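PDB 3GO6: ribokinase RBSK from Mycobacterium tuberculosis, which probably phosphorylates ribose at O-5 with ATP and magnesium, giving the D-ribose 5-phosphate used for nucleotide and amino-acid synthesis or the pentose phosphate pathway. Local coordinates for residues Q72-A85 and A96-S109. Sequence-based numbering, arbitrary orientation.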
loop_
_atom_site.group_PDB
_atom_site.type_symbol
_atom_site.label_atom_id
_atom_site.label_comp_id
_atom_site.label_asym_id
_atom_site.label_seq_id
_atom_site.Cartn_x
_atom_site.Cartn_y
_atom_site.Cartn_z
ATOM N N GLN A 72 -32.362 0.881 -6.272
ATOM C CA GLN A 72 -32.406 0.018 -5.110
ATOM C C GLN A 72 -31.399 -1.096 -5.347
ATOM O O GLN A 72 -31.541 -1.881 -6.275
ATOM C CB GLN A 72 -33.815 -0.534 -4.882
ATOM C CG GLN A 72 -34.067 -0.820 -3.395
ATOM C CD GLN A 72 -33.980 0.450 -2.523
ATOM O OE1 GLN A 72 -34.751 1.402 -2.713
ATOM N NE2 GLN A 72 -33.028 0.468 -1.576
ATOM N N VAL A 73 -30.366 -1.143 -4.513
ATOM C CA VAL A 73 -29.179 -1.943 -4.825
ATOM C C VAL A 73 -28.961 -3.077 -3.836
ATOM O O VAL A 73 -29.071 -2.882 -2.618
ATOM C CB VAL A 73 -27.910 -1.060 -4.879
ATOM C CG1 VAL A 73 -26.685 -1.888 -5.313
ATOM C CG2 VAL A 73 -28.120 0.139 -5.827
ATOM N N GLN A 74 -28.654 -4.250 -4.380
ATOM C CA GLN A 74 -28.129 -5.387 -3.620
ATOM C C GLN A 74 -26.708 -5.695 -4.087
ATOM O O GLN A 74 -26.424 -5.673 -5.297
ATOM C CB GLN A 74 -28.994 -6.615 -3.861
ATOM C CG GLN A 74 -30.392 -6.506 -3.241
ATOM C CD GLN A 74 -30.362 -6.617 -1.714
ATOM O OE1 GLN A 74 -29.382 -7.078 -1.111
ATOM N NE2 GLN A 74 -31.442 -6.185 -1.085
ATOM N N PHE A 75 -25.815 -5.969 -3.140
ATOM C CA PHE A 75 -24.457 -6.370 -3.471
ATOM C C PHE A 75 -24.270 -7.845 -3.080
ATOM O O PHE A 75 -24.701 -8.273 -1.991
ATOM C CB PHE A 75 -23.457 -5.438 -2.778
ATOM C CG PHE A 75 -22.014 -5.839 -2.932
ATOM C CD1 PHE A 75 -21.359 -5.699 -4.161
ATOM C CD2 PHE A 75 -21.302 -6.345 -1.837
ATOM C CE1 PHE A 75 -20.012 -6.065 -4.299
ATOM C CE2 PHE A 75 -19.949 -6.722 -1.958
ATOM C CZ PHE A 75 -19.301 -6.583 -3.196
ATOM N N SER A 76 -23.680 -8.610 -3.988
ATOM C CA SER A 76 -23.259 -9.980 -3.736
ATOM C C SER A 76 -21.745 -10.042 -3.927
ATOM O O SER A 76 -21.233 -9.767 -5.011
ATOM C CB SER A 76 -23.973 -10.932 -4.702
ATOM O OG SER A 76 -23.558 -12.276 -4.463
ATOM N N GLY A 77 -21.027 -10.363 -2.859
ATOM C CA GLY A 77 -19.566 -10.364 -2.869
ATOM C C GLY A 77 -19.060 -11.125 -1.647
ATOM O O GLY A 77 -19.848 -11.483 -0.750
ATOM N N ALA A 78 -17.754 -11.391 -1.627
ATOM C CA ALA A 78 -17.136 -12.169 -0.553
ATOM C C ALA A 78 -16.271 -11.270 0.290
ATOM O O ALA A 78 -15.372 -10.611 -0.234
ATOM C CB ALA A 78 -16.310 -13.295 -1.134
ATOM N N PHE A 79 -16.567 -11.218 1.590
ATOM C CA PHE A 79 -15.746 -10.504 2.553
ATOM C C PHE A 79 -14.802 -11.539 3.167
ATOM O O PHE A 79 -15.141 -12.723 3.204
ATOM C CB PHE A 79 -16.607 -9.906 3.674
ATOM C CG PHE A 79 -17.535 -8.821 3.220
ATOM C CD1 PHE A 79 -17.086 -7.508 3.118
ATOM C CD2 PHE A 79 -18.861 -9.110 2.896
ATOM C CE1 PHE A 79 -17.943 -6.486 2.694
ATOM C CE2 PHE A 79 -19.726 -8.094 2.470
ATOM C CZ PHE A 79 -19.259 -6.777 2.361
ATOM N N GLY A 80 -13.635 -11.106 3.635
ATOM C CA GLY A 80 -12.751 -11.975 4.423
ATOM C C GLY A 80 -13.282 -12.085 5.843
ATOM O O GLY A 80 -14.264 -11.406 6.190
ATOM N N ASP A 81 -12.659 -12.930 6.665
ATOM C CA ASP A 81 -13.137 -13.108 8.042
ATOM C C ASP A 81 -12.235 -12.310 8.985
ATOM O O ASP A 81 -11.751 -12.804 10.004
ATOM C CB ASP A 81 -13.270 -14.618 8.398
ATOM C CG ASP A 81 -11.928 -15.345 8.481
ATOM O OD1 ASP A 81 -10.917 -14.845 7.926
ATOM O OD2 ASP A 81 -11.880 -16.436 9.118
ATOM N N ASP A 82 -12.007 -11.051 8.615
ATOM C CA ASP A 82 -10.999 -10.217 9.266
ATOM C C ASP A 82 -11.586 -8.884 9.732
ATOM O O ASP A 82 -12.725 -8.561 9.389
ATOM C CB ASP A 82 -9.792 -10.016 8.325
ATOM C CG ASP A 82 -10.151 -9.347 6.983
ATOM O OD1 ASP A 82 -11.325 -8.989 6.713
ATOM O OD2 ASP A 82 -9.212 -9.178 6.186
ATOM N N PRO A 83 -10.845 -8.128 10.564
ATOM C CA PRO A 83 -11.284 -6.775 10.950
ATOM C C PRO A 83 -11.653 -5.836 9.788
ATOM O O PRO A 83 -12.646 -5.081 9.891
ATOM C CB PRO A 83 -10.086 -6.242 11.742
ATOM C CG PRO A 83 -9.544 -7.461 12.390
ATOM C CD PRO A 83 -9.617 -8.514 11.287
ATOM N N ALA A 84 -10.889 -5.873 8.689
ATOM C CA ALA A 84 -11.222 -5.037 7.502
ATOM C C ALA A 84 -12.658 -5.231 7.075
ATOM O O ALA A 84 -13.334 -4.270 6.705
ATOM C CB ALA A 84 -10.310 -5.356 6.325
ATOM N N ALA A 85 -13.133 -6.476 7.116
ATOM C CA ALA A 85 -14.473 -6.786 6.633
ATOM C C ALA A 85 -15.566 -6.008 7.368
ATOM O O ALA A 85 -16.588 -5.692 6.780
ATOM C CB ALA A 85 -14.743 -8.269 6.728
ATOM N N ALA A 96 -26.804 2.520 1.880
ATOM C CA ALA A 96 -28.079 1.842 1.551
ATOM C C ALA A 96 -27.950 0.680 0.564
ATOM O O ALA A 96 -28.902 0.354 -0.163
ATOM C CB ALA A 96 -29.165 2.865 1.084
ATOM N N VAL A 97 -26.791 0.023 0.560
ATOM C CA VAL A 97 -26.588 -1.139 -0.298
ATOM C C VAL A 97 -26.886 -2.371 0.543
ATOM O O VAL A 97 -26.281 -2.561 1.611
ATOM C CB VAL A 97 -25.123 -1.206 -0.840
ATOM C CG1 VAL A 97 -24.892 -2.489 -1.601
ATOM C CG2 VAL A 97 -24.784 0.036 -1.725
ATOM N N GLY A 98 -27.801 -3.206 0.064
ATOM C CA GLY A 98 -28.153 -4.449 0.753
ATOM C C GLY A 98 -27.051 -5.486 0.692
ATOM O O GLY A 98 -26.373 -5.609 -0.338
ATOM N N LEU A 99 -26.889 -6.239 1.794
ATOM C CA LEU A 99 -25.812 -7.222 1.940
ATOM C C LEU A 99 -26.263 -8.661 2.256
ATOM O O LEU A 99 -25.428 -9.541 2.552
ATOM C CB LEU A 99 -24.839 -6.751 3.030
ATOM C CG LEU A 99 -24.138 -5.406 2.825
ATOM C CD1 LEU A 99 -23.262 -5.043 4.025
ATOM C CD2 LEU A 99 -23.303 -5.480 1.547
ATOM N N ASP A 100 -27.559 -8.935 2.151
ATOM C CA ASP A 100 -28.040 -10.262 2.538
ATOM C C ASP A 100 -27.546 -11.389 1.642
ATOM O O ASP A 100 -27.560 -12.534 2.057
ATOM C CB ASP A 100 -29.560 -10.292 2.683
ATOM C CG ASP A 100 -30.066 -9.262 3.695
ATOM O OD1 ASP A 100 -29.364 -8.973 4.704
ATOM O OD2 ASP A 100 -31.159 -8.711 3.461
ATOM N N ARG A 101 -27.082 -11.068 0.434
ATOM C CA ARG A 101 -26.561 -12.086 -0.483
ATOM C C ARG A 101 -25.019 -12.143 -0.498
ATOM O O ARG A 101 -24.415 -12.706 -1.419
ATOM C CB ARG A 101 -27.086 -11.855 -1.907
ATOM C CG ARG A 101 -28.584 -11.570 -2.005
ATOM C CD ARG A 101 -28.908 -10.764 -3.261
ATOM N NE ARG A 101 -30.329 -10.396 -3.300
ATOM C CZ ARG A 101 -31.006 -10.031 -4.390
ATOM N NH1 ARG A 101 -30.413 -9.975 -5.579
ATOM N NH2 ARG A 101 -32.302 -9.721 -4.283
ATOM N N THR A 102 -24.386 -11.567 0.514
ATOM C CA THR A 102 -22.925 -11.608 0.603
ATOM C C THR A 102 -22.494 -12.844 1.391
ATOM O O THR A 102 -23.326 -13.507 2.046
ATOM C CB THR A 102 -22.356 -10.335 1.239
ATOM O OG1 THR A 102 -22.841 -10.200 2.577
ATOM C CG2 THR A 102 -22.771 -9.092 0.432
ATOM N N VAL A 103 -21.206 -13.170 1.311
ATOM C CA VAL A 103 -20.661 -14.276 2.076
ATOM C C VAL A 103 -19.391 -13.840 2.819
ATOM O O VAL A 103 -18.770 -12.823 2.476
ATOM C CB VAL A 103 -20.351 -15.516 1.188
ATOM C CG1 VAL A 103 -21.619 -16.113 0.593
ATOM C CG2 VAL A 103 -19.376 -15.156 0.070
ATOM N N THR A 104 -19.040 -14.603 3.857
ATOM C CA THR A 104 -17.745 -14.479 4.502
ATOM C C THR A 104 -16.919 -15.687 4.078
ATOM O O THR A 104 -17.397 -16.819 4.115
ATOM C CB THR A 104 -17.894 -14.376 6.020
ATOM O OG1 THR A 104 -18.583 -13.162 6.311
ATOM C CG2 THR A 104 -16.521 -14.309 6.723
ATOM N N VAL A 105 -15.686 -15.428 3.639
ATOM C CA VAL A 105 -14.764 -16.470 3.190
ATOM C C VAL A 105 -13.540 -16.439 4.124
ATOM O O VAL A 105 -13.191 -15.371 4.629
ATOM C CB VAL A 105 -14.418 -16.236 1.681
ATOM C CG1 VAL A 105 -13.122 -16.874 1.276
ATOM C CG2 VAL A 105 -15.574 -16.775 0.811
ATOM N N PRO A 106 -12.920 -17.607 4.416
ATOM C CA PRO A 106 -11.749 -17.530 5.287
ATOM C C PRO A 106 -10.610 -16.649 4.725
ATOM O O PRO A 106 -10.399 -16.594 3.515
ATOM C CB PRO A 106 -11.283 -18.995 5.383
ATOM C CG PRO A 106 -12.492 -19.803 5.067
ATOM C CD PRO A 106 -13.252 -19.002 4.049
ATOM N N GLY A 107 -9.888 -15.969 5.603
ATOM C CA GLY A 107 -8.700 -15.215 5.199
ATOM C C GLY A 107 -8.996 -13.759 4.847
ATOM O O GLY A 107 -10.090 -13.251 5.103
ATOM N N PRO A 108 -7.989 -13.049 4.321
ATOM C CA PRO A 108 -8.096 -11.609 4.177
ATOM C C PRO A 108 -9.153 -11.136 3.179
ATOM O O PRO A 108 -9.380 -11.768 2.131
ATOM C CB PRO A 108 -6.686 -11.199 3.702
ATOM C CG PRO A 108 -5.801 -12.336 4.134
ATOM C CD PRO A 108 -6.651 -13.553 3.958
ATOM N N SER A 109 -9.781 -10.015 3.512
ATOM C CA SER A 109 -10.556 -9.252 2.531
ATOM C C SER A 109 -9.581 -8.740 1.458
ATOM O O SER A 109 -8.381 -8.624 1.721
ATOM C CB SER A 109 -11.245 -8.072 3.237
ATOM O OG SER A 109 -12.174 -8.532 4.215
HETATM O O HOH W 1 -30.186 0.775 -2.389
HETATM O O HOH W 2 -27.164 -8.682 -1.093
HETATM O O HOH W 3 -16.811 -10.938 7.133
#
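Phe75 and Phe79 share one methyl, Leu99 CD2, which lies at the edge of both rings, 4.0 Å from Phe75 CD2. Val97 CG1 packs against Phe75 CB at 3.5 Å, while Thr102 brings CB to the edge of the Phe79 ring. The threonine hydroxyl, set between backbone N and carbonyl carbon (chi1 62°), turns back to Leu99 O, which also accepts Thr102 N in the type I turn Leu99-Thr102. Helix 58-68 covers Val73 and Val97, and helix 83-94 packs on Phe79 and Leu99. The topology is a beta-alpha-beta unit: helix 83-94 links strands 78-79 and 103-104, which run parallel as a two-stranded sheet. Its ladder comprises Val103 N to Gly77 O, Phe79 N to Val103 O and Val105 N to Phe79 O. A separate bridge joins Gln74, in strand 72-76, an edge strand of the large sheet of this PfkB-family kinase, to Gly98. There the bent Gln74 side chain puts CG over the centre of one guanidinium face of Arg101, 3.8 Å from CZ, with amide and guanidinium planes 11° apart; Arg101 NH1 and NH2 bond to Ala140 O and Ala142 O. A water accepts from Arg101 N and lies within hydrogen-bonding distance of Gln74 OE1 and Phe75 O. At the far end, Ser109 OG donates to the syn side of Asp82 OD1 (2.7 Å) and accepts Gly80 N (3.0 Å). Asp82 OD2 receives Ser109 N from above the carboxylate plane, whereas OD1 also takes Ala85 N, a capping bond from the N-cap position of helix 83-94. Next to it, Asp81 OD1 accepts Gly107 N at 2.8 Å, and Asp81 N bonds Gly107 O.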